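Local structure of putative phosphosugar isomerase (Silicibacter pomeroyi DSS-3, 3FJ1) at residues S44-V49 and R92-A97; L67-P72 and M165-W170. The protein probably binds phosphorylated sugars or related carbohydrate derivatives through its SIS domains, though its exact reaction is unestablished. One frame throughout, in Å; residues are numbered along the deposited sequence. Where two conformers were deposited one is given.

Contact 1 of 2, residues S44-V49 and R92-A97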
# COMPACT_ATOMS: atom_id res chain seq x y z
N SER A 44 -10.98 -12.79 -16.02
CA SER A 44 -10.98 -13.49 -14.75
C SER A 44 -10.16 -12.80 -13.67
O SER A 44 -10.08 -13.29 -12.56
CB SER A 44 -10.47 -14.91 -14.93
OG SER A 44 -9.21 -14.92 -15.58
N PHE A 45 -9.57 -11.67 -14.00
CA PHE A 45 -8.90 -10.89 -12.97
C PHE A 45 -8.61 -9.49 -13.48
O PHE A 45 -8.81 -9.17 -14.66
CB PHE A 45 -7.65 -11.56 -12.35
CG PHE A 45 -6.46 -11.59 -13.25
CD1 PHE A 45 -6.32 -12.58 -14.20
CD2 PHE A 45 -5.46 -10.64 -13.12
CE1 PHE A 45 -5.19 -12.63 -15.03
CE2 PHE A 45 -4.34 -10.68 -13.94
CZ PHE A 45 -4.20 -11.68 -14.90
N VAL A 46 -8.28 -8.64 -12.52
CA VAL A 46 -8.08 -7.22 -12.77
C VAL A 46 -6.70 -6.78 -12.29
O VAL A 46 -6.25 -7.20 -11.22
CB VAL A 46 -9.14 -6.37 -12.05
CG1 VAL A 46 -8.95 -4.89 -12.38
CG2 VAL A 46 -10.57 -6.84 -12.41
N ALA A 47 -6.04 -5.91 -13.05
CA ALA A 47 -4.79 -5.29 -12.64
C ALA A 47 -5.01 -3.79 -12.63
O ALA A 47 -5.74 -3.29 -13.48
CB ALA A 47 -3.63 -5.63 -13.57
N THR A 48 -4.48 -3.08 -11.64
CA THR A 48 -4.61 -1.63 -11.61
C THR A 48 -3.22 -1.00 -11.77
O THR A 48 -2.20 -1.57 -11.37
CB THR A 48 -5.30 -1.07 -10.34
OG1 THR A 48 -4.52 -1.43 -9.19
CG2 THR A 48 -6.78 -1.58 -10.21
N VAL A 49 -3.21 0.18 -12.38
CA VAL A 49 -2.01 0.96 -12.65
C VAL A 49 -2.31 2.43 -12.29
O VAL A 49 -3.17 3.08 -12.89
CB VAL A 49 -1.56 0.89 -14.13
CG1 VAL A 49 -0.25 1.67 -14.35
CG2 VAL A 49 -1.42 -0.57 -14.58
N ARG A 92 -6.69 -12.63 -20.43
CA ARG A 92 -7.84 -12.78 -19.51
C ARG A 92 -7.92 -11.72 -18.40
O ARG A 92 -8.73 -11.85 -17.48
CB ARG A 92 -7.88 -14.16 -18.82
CG ARG A 92 -7.77 -15.38 -19.72
CD ARG A 92 -8.98 -15.56 -20.61
NE ARG A 92 -8.84 -16.73 -21.48
CZ ARG A 92 -9.63 -17.01 -22.51
NH1 ARG A 92 -10.64 -16.22 -22.84
NH2 ARG A 92 -9.39 -18.10 -23.23
N ALA A 93 -7.07 -10.69 -18.46
CA ALA A 93 -7.10 -9.64 -17.44
C ALA A 93 -7.69 -8.34 -18.00
O ALA A 93 -7.51 -8.04 -19.19
CB ALA A 93 -5.68 -9.36 -16.95
N LEU A 94 -8.38 -7.62 -17.14
CA LEU A 94 -8.73 -6.21 -17.36
C LEU A 94 -7.58 -5.45 -16.71
O LEU A 94 -7.23 -5.72 -15.54
CB LEU A 94 -9.99 -5.81 -16.59
CG LEU A 94 -10.31 -4.31 -16.38
CD1 LEU A 94 -10.45 -3.54 -17.71
CD2 LEU A 94 -11.60 -4.06 -15.58
N CYS A 95 -6.96 -4.51 -17.41
CA CYS A 95 -6.01 -3.61 -16.78
C CYS A 95 -6.67 -2.22 -16.68
O CYS A 95 -6.98 -1.59 -17.70
CB CYS A 95 -4.71 -3.52 -17.54
SG CYS A 95 -3.54 -2.34 -16.77
N LEU A 96 -6.86 -1.73 -15.45
CA LEU A 96 -7.50 -0.47 -15.22
C LEU A 96 -6.43 0.57 -14.83
O LEU A 96 -5.81 0.42 -13.78
CB LEU A 96 -8.54 -0.64 -14.13
CG LEU A 96 -9.47 0.51 -13.91
CD1 LEU A 96 -10.34 0.79 -15.15
CD2 LEU A 96 -10.32 0.18 -12.69
N ALA A 97 -6.22 1.57 -15.68
CA ALA A 97 -5.24 2.62 -15.42
C ALA A 97 -5.99 3.89 -14.99
O ALA A 97 -6.95 4.28 -15.64
CB ALA A 97 -4.38 2.88 -16.64
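Strands 45-49 and 93-97 are neighbouring parallel strands in the five-stranded sheet of the first SIS domain, an alpha/beta fold with strand order 2-1-3-4-5. Their axes come within 4.6 Å and diverge by 22°, the twist expected of such a sheet. Backbone hydrogen bonds pass back and forth between them: Leu94 N donates to Phe45 O, Ala47 N to Leu94 O, Leu96 N to Ala47 O and Val49 N to Leu96 O. The bond from Ala47 N to Leu94 O, 2.8 Å long, lies nearly along the C=O axis. Ahead of the strands, Ser44 N is also hydrogen-bonded to Arg92 O, so pairing begins in the loops.

One face carries Phe45, Ala47 and Val49 beside Ala93, Cys95 and Ala97. Toward its C-terminal end small side chains suit this face, since helix 105-116 lies on Val49, Cys95 and Ala97. Val49 has CG1 anti to the backbone N (chi1 -177°), which leaves CG2 beside that nitrogen, 3.5 Å from Cys95 SG. The sulfur is itself anti to its own backbone N, and its modest bulk fits between strand and helix.

The other face is built from larger branched residues. Val46 CG1 meets Leu94 CD2 at 4.2 Å, a loose contact, while Leu94 and Leu96 both continue onto strand 120-125. Thr48, on the same face as Leu96, packs the other way, on Val73 and Ser75 of strand 73-75.

At the entrance to the strands, Phe45 takes the crowded position between its backbone N and carbonyl carbon (chi1 73°), which swings the ring across to the neighbouring strand. Alanine suits the facing position: its methyl lies over one face of the ring in a CH-pi contact, offset toward the rim, with Ala93 CB 3.4 Å from Phe45 CZ.

Contact 2 of 2, residues L67-P72 and M165-W170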
# COMPACT_ATOMS: atom_id res chain seq x y z
N LEU A 67 -15.89 -7.19 -4.16
CA LEU A 67 -17.22 -7.35 -3.51
C LEU A 67 -18.39 -7.55 -4.49
O LEU A 67 -19.31 -8.33 -4.23
CB LEU A 67 -17.51 -6.18 -2.56
CG LEU A 67 -16.52 -5.99 -1.40
CD1 LEU A 67 -16.89 -4.79 -0.52
CD2 LEU A 67 -16.38 -7.24 -0.55
N LEU A 68 -18.34 -6.88 -5.64
CA LEU A 68 -19.42 -7.02 -6.67
C LEU A 68 -19.30 -8.22 -7.60
O LEU A 68 -20.29 -8.87 -7.93
CB LEU A 68 -19.45 -5.81 -7.59
CG LEU A 68 -20.08 -4.56 -7.10
CD1 LEU A 68 -19.76 -3.47 -8.16
CD2 LEU A 68 -21.63 -4.69 -6.86
N LEU A 69 -18.09 -8.47 -8.06
CA LEU A 69 -17.83 -9.46 -9.08
C LEU A 69 -16.99 -10.65 -8.64
O LEU A 69 -16.91 -11.67 -9.36
CB LEU A 69 -17.15 -8.76 -10.25
CG LEU A 69 -17.99 -7.71 -10.98
CD1 LEU A 69 -17.03 -6.82 -11.73
CD2 LEU A 69 -19.01 -8.35 -11.89
N GLY A 70 -16.36 -10.54 -7.47
CA GLY A 70 -15.47 -11.58 -6.97
C GLY A 70 -14.14 -11.70 -7.73
O GLY A 70 -13.42 -12.69 -7.57
N LEU A 71 -13.79 -10.69 -8.50
CA LEU A 71 -12.56 -10.73 -9.28
C LEU A 71 -11.41 -10.24 -8.45
O LEU A 71 -11.50 -9.18 -7.85
CB LEU A 71 -12.68 -9.90 -10.56
CG LEU A 71 -13.67 -10.42 -11.61
CD1 LEU A 71 -13.71 -9.49 -12.81
CD2 LEU A 71 -13.34 -11.85 -12.05
N PRO A 72 -10.33 -11.02 -8.38
CA PRO A 72 -9.14 -10.58 -7.65
C PRO A 72 -8.47 -9.42 -8.42
O PRO A 72 -8.47 -9.39 -9.66
CB PRO A 72 -8.29 -11.84 -7.59
CG PRO A 72 -8.70 -12.62 -8.78
CD PRO A 72 -10.14 -12.33 -9.01
N MSE A 165 -19.38 3.19 -11.96
CA MSE A 165 -20.37 3.10 -13.08
C MSE A 165 -20.03 1.90 -13.96
O MSE A 165 -20.90 1.12 -14.32
CB MSE A 165 -20.34 4.37 -13.94
CG MSE A 165 -20.98 5.59 -13.29
SE MSE A 165 -20.56 7.22 -14.31
CE MSE A 165 -21.52 6.92 -16.01
N LEU A 166 -18.74 1.71 -14.23
CA LEU A 166 -18.30 0.61 -15.09
C LEU A 166 -18.61 -0.70 -14.42
O LEU A 166 -19.21 -1.59 -15.01
CB LEU A 166 -16.80 0.74 -15.39
CG LEU A 166 -16.13 -0.28 -16.31
CD1 LEU A 166 -16.77 -0.27 -17.72
CD2 LEU A 166 -14.59 -0.01 -16.35
N LEU A 167 -18.23 -0.82 -13.14
CA LEU A 167 -18.47 -2.03 -12.38
C LEU A 167 -19.97 -2.33 -12.23
O LEU A 167 -20.38 -3.49 -12.27
CB LEU A 167 -17.82 -1.93 -11.00
CG LEU A 167 -16.29 -1.92 -10.98
CD1 LEU A 167 -15.76 -1.67 -9.57
CD2 LEU A 167 -15.77 -3.19 -11.57
N ALA A 168 -20.78 -1.29 -12.07
CA ALA A 168 -22.19 -1.45 -11.89
C ALA A 168 -22.85 -1.92 -13.21
O ALA A 168 -23.72 -2.79 -13.18
CB ALA A 168 -22.80 -0.15 -11.41
N ASP A 169 -22.41 -1.38 -14.34
CA ASP A 169 -22.95 -1.81 -15.65
C ASP A 169 -22.48 -3.25 -15.94
O ASP A 169 -23.22 -4.09 -16.45
CB ASP A 169 -22.52 -0.89 -16.81
CG ASP A 169 -23.35 0.40 -16.93
OD1 ASP A 169 -24.44 0.53 -16.29
OD2 ASP A 169 -22.90 1.31 -17.70
N TRP A 170 -21.22 -3.53 -15.61
CA TRP A 170 -20.65 -4.87 -15.83
C TRP A 170 -21.36 -5.92 -14.98
O TRP A 170 -21.72 -6.99 -15.50
CB TRP A 170 -19.13 -4.78 -15.59
CG TRP A 170 -18.34 -6.02 -15.77
CD1 TRP A 170 -18.72 -7.19 -16.33
CD2 TRP A 170 -16.96 -6.15 -15.45
NE1 TRP A 170 -17.68 -8.09 -16.32
CE2 TRP A 170 -16.58 -7.46 -15.79
CE3 TRP A 170 -16.02 -5.29 -14.88
CZ2 TRP A 170 -15.28 -7.93 -15.58
CZ3 TRP A 170 -14.72 -5.77 -14.69
CH2 TRP A 170 -14.38 -7.07 -15.02
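Two helices of the first SIS domain's alpha/beta fold meet here: the C-terminal end of helix 53-69, with the turn that leads to strand 73-75, packs on the last turns of helix 153-171. The contact is wholly apolar and rests on Leu69, Trp170 and Leu167.

Leu69 has the most surface covered. Its CG lies anti to the carbonyl carbon (chi1 -65°), and the branch CD1 sits over one face of the Trp170 indole, 3.8 Å from the centroid of the six-membered ring and 16° off its normal. This is a CH-pi contact, offset toward the rim, with Leu69 CD1 closest to Trp170 CE3 at 3.6 Å. The same methyl also touches Leu167 CD2 at 3.8 Å, so it sits in the corner formed by the indole face and Leu167, one helical turn earlier. Leu68 crosses Leu167 obliquely, its CD1 resting on Leu167 CB, and also packs on Leu176 of helix 174-181.

Trp170 suits its place because it is broad and flat. With CG anti to the backbone N, the indole extends from helix 153-171 to meet both Leu69 and Leu71, while Leu38 of helix 8-41 and Pro43 also pack against it. An alanine here, lacking the indole that Leu69 CD1 and Leu71 CD1 touch, would probably loosen the join between the two helices.

Gly70, with positive phi of 71°, ends the helix and turns the chain, a conformation that glycine adopts readily; its backbone is also hydrogen-bonded to the second subunit. Just beyond this turn, Leu71, which also packs on Arg89 of the second subunit, crosses the indole obliquely and brings its CD1 tightly against Trp170 CH2, at 3.3 Å.

How the contacts relate
Both contacts belong to the first SIS domain, and their centres lie about 12 Å apart. Contact 1 is the sheet core: ten of its twelve touching residues are buried, and backbone hydrogen bonds dominate. Contact 2 belongs to the helical layer against that sheet; it relies on side-chain packing alone, and two of its five touching residues are partly exposed. Strand 45-49 and helix 53-69 are consecutive in the chain, so one chain portion serves both. The two contacts meet where Val46 N probably hydrogen-bonds to Pro72 O, just ahead of strand 73-75, and where Leu94 CD2 packs on Trp170 CZ3. Each also touches the second subunit.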